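Local atomic coordinates of GMP reductase (Trypanosoma brucei brucei, PDB entry 6JIG), a protein that probably catalyses the NADPH-dependent reductive deamination of GMP to IMP and also binds guanine nucleotides in a regulatory pair of CBS domains. Residues A[91-100]-A[223-231]; A[169-177]-A[189-198]. The protein carries 1 engineered substitution. One frame throughout, in Å; residues are numbered along the deposited sequence.

Interaction 1: residues A[91-100]-A[223-231]. With 5GP (guanosine-5'-monophosphate), chain C.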
loop_
_atom_site.group_PDB
_atom_site.type_symbol
_atom_site.label_atom_id
_atom_site.label_comp_id
_atom_site.label_asym_id
_atom_site.label_seq_id
_atom_site.Cartn_x
_atom_site.Cartn_y
_atom_site.Cartn_z
ATOM N N VAL A 91 -14.215 -43.270 12.353
ATOM C CA VAL A 91 -13.182 -43.039 13.360
ATOM C C VAL A 91 -12.928 -44.319 14.152
ATOM O O VAL A 91 -11.782 -44.695 14.411
ATOM C CB VAL A 91 -13.577 -41.879 14.288
ATOM C CG1 VAL A 91 -12.536 -41.730 15.406
ATOM C CG2 VAL A 91 -13.696 -40.562 13.492
ATOM N N LYS A 92 -14.004 -44.989 14.567
ATOM C CA LYS A 92 -13.866 -46.209 15.359
ATOM C C LYS A 92 -13.209 -47.322 14.563
ATOM O O LYS A 92 -12.566 -48.208 15.140
ATOM C CB LYS A 92 -15.241 -46.648 15.857
ATOM C CG LYS A 92 -15.777 -45.760 16.967
ATOM C CD LYS A 92 -14.715 -45.589 18.065
ATOM C CE LYS A 92 -15.294 -44.971 19.346
ATOM N NZ LYS A 92 -14.192 -44.904 20.379
ATOM N N ARG A 93 -13.331 -47.275 13.241
ATOM C CA ARG A 93 -12.786 -48.299 12.363
ATOM C C ARG A 93 -11.308 -48.081 12.050
ATOM O O ARG A 93 -10.665 -48.988 11.503
ATOM C CB ARG A 93 -13.639 -48.334 11.081
ATOM C CG ARG A 93 -13.697 -49.660 10.369
ATOM C CD ARG A 93 -14.615 -50.671 11.031
ATOM N NE ARG A 93 -14.367 -51.995 10.467
ATOM C CZ ARG A 93 -15.255 -52.981 10.404
ATOM N NH1 ARG A 93 -16.493 -52.826 10.865
ATOM N NH2 ARG A 93 -14.898 -54.129 9.864
ATOM N N ALA A 94 -10.740 -46.932 12.438
ATOM C CA ALA A 94 -9.360 -46.626 12.075
ATOM C C ALA A 94 -8.381 -47.652 12.641
ATOM O O ALA A 94 -7.398 -48.011 11.981
ATOM C CB ALA A 94 -8.989 -45.228 12.560
ATOM N N GLN A 95 -8.612 -48.105 13.871
ATOM C CA GLN A 95 -7.782 -49.125 14.493
ATOM C C GLN A 95 -8.576 -49.764 15.623
ATOM O O GLN A 95 -9.571 -49.214 16.091
ATOM C CB GLN A 95 -6.463 -48.543 15.015
ATOM C CG GLN A 95 -6.641 -47.415 16.013
ATOM C CD GLN A 95 -5.383 -46.594 16.153
ATOM O OE1 GLN A 95 -5.003 -45.858 15.230
ATOM N NE2 GLN A 95 -4.706 -46.737 17.285
ATOM N N SER A 96 -8.120 -50.937 16.057
ATOM C CA SER A 96 -8.805 -51.674 17.111
ATOM C C SER A 96 -7.844 -52.729 17.644
ATOM O O SER A 96 -6.748 -52.905 17.121
ATOM C CB SER A 96 -10.095 -52.321 16.589
ATOM O OG SER A 96 -10.909 -52.760 17.660
ATOM N N PHE A 97 -8.255 -53.427 18.697
ATOM C CA PHE A 97 -7.511 -54.624 19.095
ATOM C C PHE A 97 -8.192 -55.815 18.430
ATOM O O PHE A 97 -7.646 -56.412 17.498
ATOM C CB PHE A 97 -7.430 -54.773 20.613
ATOM C CG PHE A 97 -6.671 -56.002 21.039
ATOM C CD1 PHE A 97 -5.375 -56.210 20.595
ATOM C CD2 PHE A 97 -7.261 -56.962 21.845
ATOM C CE1 PHE A 97 -4.661 -57.356 20.959
ATOM C CE2 PHE A 97 -6.552 -58.104 22.216
ATOM C CZ PHE A 97 -5.248 -58.293 21.771
ATOM N N LEU A 98 -9.402 -56.138 18.870
ATOM C CA LEU A 98 -10.240 -57.120 18.189
ATOM C C LEU A 98 -11.115 -56.380 17.184
ATOM O O LEU A 98 -11.965 -55.572 17.570
ATOM C CB LEU A 98 -11.103 -57.891 19.185
ATOM C CG LEU A 98 -10.410 -58.698 20.286
ATOM C CD1 LEU A 98 -11.461 -59.495 21.056
ATOM C CD2 LEU A 98 -9.375 -59.626 19.713
ATOM N N ILE A 99 -10.901 -56.641 15.898
ATOM C CA ILE A 99 -11.738 -56.038 14.865
ATOM C C ILE A 99 -13.050 -56.806 14.800
ATOM O O ILE A 99 -13.067 -58.000 14.474
ATOM C CB ILE A 99 -11.033 -56.036 13.502
ATOM C CG1 ILE A 99 -9.686 -55.322 13.599
ATOM C CG2 ILE A 99 -11.917 -55.376 12.453
ATOM C CD1 ILE A 99 -8.758 -55.608 12.418
ATOM N N GLU A 100 -14.152 -56.125 15.107
ATOM C CA GLU A 100 -15.460 -56.738 14.976
ATOM C C GLU A 100 -15.923 -56.638 13.530
ATOM O O GLU A 100 -15.577 -55.696 12.811
ATOM C CB GLU A 100 -16.473 -56.076 15.912
ATOM C CG GLU A 100 -16.184 -56.297 17.395
ATOM C CD GLU A 100 -17.351 -55.897 18.298
ATOM O OE1 GLU A 100 -18.360 -55.364 17.782
ATOM O OE2 GLU A 100 -17.255 -56.115 19.527
ATOM N N LEU A 223 -7.659 -43.925 23.614
ATOM C CA LEU A 223 -8.311 -45.179 23.247
ATOM C C LEU A 223 -9.520 -45.451 24.131
ATOM O O LEU A 223 -9.510 -45.141 25.328
ATOM C CB LEU A 223 -7.317 -46.364 23.377
ATOM C CG LEU A 223 -6.056 -46.240 22.519
ATOM C CD1 LEU A 223 -5.130 -47.462 22.659
ATOM C CD2 LEU A 223 -6.455 -46.021 21.051
ATOM N N ASP A 224 -10.556 -46.060 23.545
ATOM C CA ASP A 224 -11.643 -46.625 24.340
ATOM C C ASP A 224 -11.243 -48.019 24.837
ATOM O O ASP A 224 -10.122 -48.480 24.620
ATOM C CB ASP A 224 -12.962 -46.645 23.556
ATOM C CG ASP A 224 -12.955 -47.607 22.349
ATOM O OD1 ASP A 224 -12.097 -48.514 22.260
ATOM O OD2 ASP A 224 -13.834 -47.437 21.473
ATOM N N SER A 225 -12.173 -48.702 25.512
ATOM C CA SER A 225 -11.839 -49.974 26.155
ATOM C C SER A 225 -11.539 -51.081 25.148
ATOM O O SER A 225 -10.950 -52.101 25.525
ATOM C CB SER A 225 -12.973 -50.421 27.082
ATOM O OG SER A 225 -14.171 -50.677 26.360
ATOM N N ARG A 226 -11.925 -50.906 23.891
ATOM C CA ARG A 226 -11.662 -51.883 22.844
ATOM C C ARG A 226 -10.390 -51.575 22.061
ATOM O O ARG A 226 -10.080 -52.277 21.091
ATOM C CB ARG A 226 -12.872 -51.968 21.910
ATOM C CG ARG A 226 -14.126 -52.523 22.622
ATOM C CD ARG A 226 -15.417 -52.268 21.860
ATOM N NE ARG A 226 -15.286 -52.668 20.465
ATOM C CZ ARG A 226 -16.277 -52.654 19.582
ATOM N NH1 ARG A 226 -17.490 -52.260 19.947
ATOM N NH2 ARG A 226 -16.055 -53.026 18.326
ATOM N N GLY A 227 -9.638 -50.559 22.468
ATOM C CA GLY A 227 -8.452 -50.168 21.737
ATOM C C GLY A 227 -8.726 -49.345 20.498
ATOM O O GLY A 227 -7.825 -49.185 19.672
ATOM N N ARG A 228 -9.942 -48.825 20.339
ATOM C CA ARG A 228 -10.252 -47.923 19.239
ATOM C C ARG A 228 -10.062 -46.471 19.683
ATOM O O ARG A 228 -10.086 -46.156 20.872
ATOM C CB ARG A 228 -11.682 -48.129 18.749
ATOM C CG ARG A 228 -12.119 -49.612 18.650
ATOM C CD ARG A 228 -13.592 -49.703 18.345
ATOM N NE ARG A 228 -14.430 -49.137 19.402
ATOM C CZ ARG A 228 -15.758 -49.053 19.339
ATOM N NH1 ARG A 228 -16.409 -49.508 18.270
ATOM N NH2 ARG A 228 -16.447 -48.526 20.341
ATOM N N LEU A 229 -9.919 -45.580 18.704
ATOM C CA LEU A 229 -9.674 -44.170 19.012
ATOM C C LEU A 229 -10.882 -43.518 19.682
ATOM O O LEU A 229 -12.029 -43.734 19.284
ATOM C CB LEU A 229 -9.315 -43.412 17.733
ATOM C CG LEU A 229 -7.991 -43.879 17.102
ATOM C CD1 LEU A 229 -7.806 -43.274 15.708
ATOM C CD2 LEU A 229 -6.824 -43.515 18.002
ATOM N N LEU A 230 -10.611 -42.708 20.710
ATOM C CA LEU A 230 -11.645 -41.920 21.371
ATOM C C LEU A 230 -12.150 -40.817 20.450
ATOM O O LEU A 230 -11.390 -40.246 19.665
ATOM C CB LEU A 230 -11.102 -41.265 22.642
ATOM C CG LEU A 230 -10.926 -41.965 23.984
ATOM C CD1 LEU A 230 -10.626 -40.865 25.027
ATOM C CD2 LEU A 230 -12.145 -42.758 24.376
ATOM N N VAL A 231 -13.435 -40.503 20.566
ATOM C CA VAL A 231 -14.025 -39.428 19.764
ATOM C C VAL A 231 -15.334 -38.981 20.409
ATOM O O VAL A 231 -16.108 -39.798 20.920
ATOM C CB VAL A 231 -14.215 -39.877 18.294
ATOM C CG1 VAL A 231 -15.167 -41.099 18.194
ATOM C CG2 VAL A 231 -14.712 -38.719 17.435
HETATM P P 5GP C . -3.497 -52.985 7.138
HETATM O O1P 5GP C . -2.203 -53.568 7.658
HETATM O O2P 5GP C . -4.647 -53.967 7.065
HETATM O O3P 5GP C . -3.385 -51.932 6.052
HETATM O "O5'" 5GP C . -4.049 -52.139 8.356
HETATM C "C5'" 5GP C . -5.271 -52.537 8.931
HETATM C "C4'" 5GP C . -5.886 -51.438 9.736
HETATM O "O4'" 5GP C . -7.280 -51.320 9.321
HETATM C "C3'" 5GP C . -5.899 -51.760 11.227
HETATM O "O3'" 5GP C . -5.739 -50.575 12.007
HETATM C "C2'" 5GP C . -7.287 -52.365 11.415
HETATM O "O2'" 5GP C . -7.797 -52.329 12.729
HETATM C "C1'" 5GP C . -8.119 -51.539 10.434
HETATM N N9 5GP C . -9.327 -52.242 10.011
HETATM C C8 5GP C . -10.573 -51.867 10.340
HETATM N N7 5GP C . -11.453 -52.758 9.850
HETATM C C5 5GP C . -10.744 -53.732 9.228
HETATM C C6 5GP C . -11.119 -54.888 8.556
HETATM O O6 5GP C . -12.328 -55.183 8.452
HETATM N N1 5GP C . -10.177 -55.676 8.027
HETATM C C2 5GP C . -8.875 -55.366 8.127
HETATM N N2 5GP C . -7.964 -56.207 7.570
HETATM N N3 5GP C . -8.469 -54.231 8.775
HETATM C C4 5GP C . -9.396 -53.406 9.333
HETATM O O HOH W 1 -10.267 -46.464 15.965
HETATM O O HOH W 2 -5.052 -48.664 18.959
HETATM O O HOH W 3 -10.870 -54.853 20.869
HETATM O O HOH W 4 -13.613 -53.411 16.494
#
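Lys92 and Asp224 frame the Arg228 guanidinium: CD of Lys92 lies over the centre of one face, 3.7 Å above the plane, and the Asp224 carboxylate sits at the edge, in plane. The opposite face carries the Arg226 guanidinium, offset toward the rim, whose own far face takes the Glu100 carboxylate, with the two planes 24° apart. Lys92, two guanidiniums and a carboxylate thus form a layered pile where the connections between the TIM barrel and the CBS domains run side by side. Glu100 OE1 lies 3.3 Å from Arg226 NH2 but well out of its plane, so that salt bridge is one of charge alone. Asp224 holds the network together. Its OD1 takes the backbone N atoms of Arg226, closing an Asx turn, and of Arg228 from opposite faces, while OD2 receives Arg228 NE on its syn lone pair and Lys92 NZ, at 2.8 Å, from above the plane. Lys92 bends at chi2 (-50°), which lays its methylenes across Arg228 before NZ reaches Leu229 O, 2.7 Å away; Asp254 gives NZ a second salt bridge. Lys92 NZ and Arg228 NH2 come within 4.3 Å, a closeness that Asp224 and Asp254 probably offset. The side chains of Gln95 and Leu229 cross at about a right angle, and Gln95 OE1 is bonded by Arg68. Arg93 faces away, into the nucleotide site of the CBS pair: its guanidinium meets the guanine edge-on in plane, NE donating to N7 of 5GP at 164° and NH2 to O6. At the turn of 224-227, Phe97 N donates to Arg226 O at 3.2 Å, in the carbonyl plane.

Interaction 2: residues A[169-177]-A[189-198]; sequences MVVSTNTSI and GRTANVPIVG
Ser172 pairs with Ile196 through the two backbone hydrogen bonds that join these segments. Ser172 N donates to Pro195 O at 3.1 Å, and Val197 N returns a bond to Ser172 O at 2.9 Å; N-H...O angles of 162° and 167° show that both are nearly straight. Both bonds flank Ile196, the pattern of a single parallel bridge. The extended segment 169-177, helix 179-189 and strand 193-197 follow one another within a CBS domain, and this bridge brings the first alongside the last. Ile196 keeps its own backbone bonds for strand 203-208 and offers this segment CA, 3.3 Å from Ser172 O, as a C-H donor. Where the bridge ends, water takes over. Water 5 accepts from Val170 N and Thr191 OG1 and donates to Asn193 O, while water 6 donates to both Thr173 O and Val197 O. The hydroxyl of Ser172 turns back on its own segment: with OG anti to the backbone N (chi1 175°), it accepts from Asn174 N in an ST turn, and Asn174 OD1 then accepts from Ser176 N in an Asx turn. Apolar groups fill in around these bonds. The methyl CE of Met169 meets Pro195 CG at 3.6 Å, CG1 of Val171 presses on Val197 CG2 at 3.5 Å, and CD1 of Ile196 reaches Ser172 CB at 3.6 Å. Val170 CG2 packs against Thr191 CG2 and close over Gly189 CA. Backbone pairing therefore sets the register at one point, and the two waters extend the polar link to either end of it.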
loop_
_atom_site.group_PDB
_atom_site.type_symbol
_atom_site.label_atom_id
_atom_site.label_comp_id
_atom_site.label_asym_id
_atom_site.label_seq_id
_atom_site.Cartn_x
_atom_site.Cartn_y
_atom_site.Cartn_z
ATOM N N MET A 169 -3.068 -70.866 7.721
ATOM C CA MET A 169 -3.154 -69.662 8.533
ATOM C C MET A 169 -2.912 -69.977 10.007
ATOM O O MET A 169 -3.020 -71.124 10.450
ATOM C CB MET A 169 -4.523 -68.998 8.362
ATOM C CG MET A 169 -4.813 -68.516 6.950
ATOM S SD MET A 169 -6.437 -67.758 6.809
ATOM C CE MET A 169 -6.230 -66.377 7.938
ATOM N N VAL A 170 -2.576 -68.935 10.764
ATOM C CA VAL A 170 -2.555 -68.994 12.223
ATOM C C VAL A 170 -3.895 -68.471 12.720
ATOM O O VAL A 170 -4.253 -67.312 12.470
ATOM C CB VAL A 170 -1.385 -68.183 12.799
ATOM C CG1 VAL A 170 -1.402 -68.202 14.326
ATOM C CG2 VAL A 170 -0.069 -68.728 12.279
ATOM N N VAL A 171 -4.654 -69.335 13.392
ATOM C CA VAL A 171 -6.022 -69.041 13.791
ATOM C C VAL A 171 -6.165 -69.339 15.278
ATOM O O VAL A 171 -5.496 -70.224 15.817
ATOM C CB VAL A 171 -7.031 -69.854 12.952
ATOM C CG1 VAL A 171 -8.450 -69.475 13.292
ATOM C CG2 VAL A 171 -6.774 -69.632 11.461
ATOM N N SER A 172 -7.026 -68.576 15.949
ATOM C CA SER A 172 -7.222 -68.729 17.383
ATOM C C SER A 172 -8.710 -68.884 17.659
ATOM O O SER A 172 -9.550 -68.483 16.850
ATOM C CB SER A 172 -6.617 -67.528 18.145
ATOM O OG SER A 172 -6.881 -67.561 19.536
ATOM N N THR A 173 -9.031 -69.519 18.791
ATOM C CA THR A 173 -10.397 -69.561 19.290
ATOM C C THR A 173 -10.547 -68.771 20.584
ATOM O O THR A 173 -11.588 -68.866 21.241
ATOM C CB THR A 173 -10.872 -71.011 19.511
ATOM O OG1 THR A 173 -9.899 -71.723 20.285
ATOM C CG2 THR A 173 -11.081 -71.721 18.187
ATOM N N ASN A 174 -9.528 -68.007 20.968
ATOM C CA ASN A 174 -9.528 -67.293 22.240
ATOM C C ASN A 174 -10.129 -65.911 22.011
ATOM O O ASN A 174 -9.442 -64.994 21.561
ATOM C CB ASN A 174 -8.119 -67.206 22.813
ATOM C CG ASN A 174 -8.092 -66.621 24.211
ATOM O OD1 ASN A 174 -9.091 -66.088 24.690
ATOM N ND2 ASN A 174 -6.953 -66.726 24.877
ATOM N N THR A 175 -11.412 -65.762 22.335
ATOM C CA THR A 175 -12.070 -64.461 22.256
ATOM C C THR A 175 -11.616 -63.498 23.350
ATOM O O THR A 175 -12.001 -62.324 23.320
ATOM C CB THR A 175 -13.586 -64.638 22.308
ATOM O OG1 THR A 175 -13.932 -65.449 23.438
ATOM C CG2 THR A 175 -14.095 -65.298 21.024
ATOM N N SER A 176 -10.806 -63.952 24.304
ATOM C CA SER A 176 -10.234 -63.103 25.337
ATOM C C SER A 176 -8.736 -62.950 25.178
ATOM O O SER A 176 -8.050 -62.605 26.146
ATOM C CB SER A 176 -10.548 -63.656 26.727
ATOM O OG SER A 176 -11.934 -63.611 26.962
ATOM N N ILE A 177 -8.209 -63.230 23.981
ATOM C CA ILE A 177 -6.765 -63.290 23.807
ATOM C C ILE A 177 -6.141 -61.974 24.252
ATOM O O ILE A 177 -6.698 -60.890 24.034
ATOM C CB ILE A 177 -6.418 -63.630 22.348
ATOM C CG1 ILE A 177 -4.926 -63.914 22.195
ATOM C CG2 ILE A 177 -6.829 -62.497 21.412
ATOM C CD1 ILE A 177 -4.593 -64.647 20.909
ATOM N N GLY A 189 4.228 -67.724 14.574
ATOM C CA GLY A 189 3.647 -68.063 13.281
ATOM C C GLY A 189 4.209 -67.281 12.105
ATOM O O GLY A 189 3.874 -67.603 10.959
ATOM N N ARG A 190 5.050 -66.279 12.363
ATOM C CA ARG A 190 5.580 -65.374 11.338
ATOM C C ARG A 190 4.470 -64.891 10.401
ATOM O O ARG A 190 4.578 -64.963 9.175
ATOM C CB ARG A 190 6.727 -66.035 10.564
ATOM C CG ARG A 190 7.932 -66.423 11.438
ATOM C CD ARG A 190 9.226 -66.567 10.632
ATOM N N THR A 191 3.391 -64.377 10.998
ATOM C CA THR A 191 2.209 -63.945 10.258
ATOM C C THR A 191 1.737 -62.582 10.764
ATOM O O THR A 191 2.087 -62.148 11.864
ATOM C CB THR A 191 1.079 -64.972 10.381
ATOM O OG1 THR A 191 -0.060 -64.536 9.630
ATOM C CG2 THR A 191 0.682 -65.142 11.842
ATOM N N ALA A 192 0.922 -61.910 9.950
ATOM C CA ALA A 192 0.484 -60.549 10.243
ATOM C C ALA A 192 -1.007 -60.452 10.528
ATOM O O ALA A 192 -1.514 -59.347 10.765
ATOM C CB ALA A 192 0.849 -59.616 9.083
ATOM N N ASN A 193 -1.719 -61.572 10.511
ATOM C CA ASN A 193 -3.154 -61.596 10.734
ATOM C C ASN A 193 -3.495 -62.853 11.511
ATOM O O ASN A 193 -3.102 -63.955 11.116
ATOM C CB ASN A 193 -3.928 -61.573 9.416
ATOM C CG ASN A 193 -3.864 -60.226 8.730
ATOM O OD1 ASN A 193 -4.471 -59.268 9.186
ATOM N ND2 ASN A 193 -3.131 -60.152 7.620
ATOM N N VAL A 194 -4.218 -62.686 12.611
ATOM C CA VAL A 194 -4.739 -63.802 13.390
ATOM C C VAL A 194 -6.247 -63.629 13.508
ATOM O O VAL A 194 -6.735 -62.852 14.334
ATOM C CB VAL A 194 -4.076 -63.888 14.776
ATOM C CG1 VAL A 194 -4.713 -65.002 15.602
ATOM C CG2 VAL A 194 -2.576 -64.119 14.639
ATOM N N PRO A 195 -7.020 -64.313 12.677
ATOM C CA PRO A 195 -8.467 -64.347 12.887
ATOM C C PRO A 195 -8.816 -65.136 14.139
ATOM O O PRO A 195 -8.112 -66.068 14.536
ATOM C CB PRO A 195 -8.994 -65.039 11.627
ATOM C CG PRO A 195 -7.842 -65.817 11.122
ATOM C CD PRO A 195 -6.605 -65.084 11.493
ATOM N N ILE A 196 -9.903 -64.725 14.780
ATOM C CA ILE A 196 -10.487 -65.437 15.909
ATOM C C ILE A 196 -11.763 -66.089 15.407
ATOM O O ILE A 196 -12.657 -65.401 14.900
ATOM C CB ILE A 196 -10.779 -64.498 17.090
ATOM C CG1 ILE A 196 -9.573 -63.606 17.396
ATOM C CG2 ILE A 196 -11.264 -65.301 18.316
ATOM C CD1 ILE A 196 -8.318 -64.356 17.751
ATOM N N VAL A 197 -11.855 -67.413 15.533
ATOM C CA VAL A 197 -13.026 -68.128 15.050
ATOM C C VAL A 197 -13.735 -68.802 16.217
ATOM O O VAL A 197 -13.183 -68.969 17.307
ATOM C CB VAL A 197 -12.681 -69.170 13.968
ATOM C CG1 VAL A 197 -12.149 -68.492 12.724
ATOM C CG2 VAL A 197 -11.692 -70.175 14.509
ATOM N N GLY A 198 -14.976 -69.205 15.961
ATOM C CA GLY A 198 -15.783 -69.895 16.943
ATOM C C GLY A 198 -15.544 -71.393 16.937
ATOM O O GLY A 198 -14.613 -71.908 16.313
HETATM O O HOH W 5 -2.628 -66.275 9.984
HETATM O O HOH W 6 -13.971 -69.001 19.958
#

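How the interactions relate
From the N terminus, the chain leaves helix 81-93 through the first segment of interaction 1 and enters the CBS pair along strand 99-100. Within that pair, interaction 2 closes a short loop of 11 residues, almost all in helix 179-189. After helix 209-216 the chain returns, and 223-231 meets 91-100 just before barrel strand 232-235, closing a loop of 122 residues. Interaction 2 therefore lies wholly within the larger loop, and the two do not cross. Their centres are about 18 Å apart, yet they touch: Phe97 CE2 approaches Ile177 O at 3.3 Å. Strands 99-100 and 193-197 flank strand 203-208 in one antiparallel sheet, joining the segment that leaves the barrel to the CBS strand that interaction 2 borders.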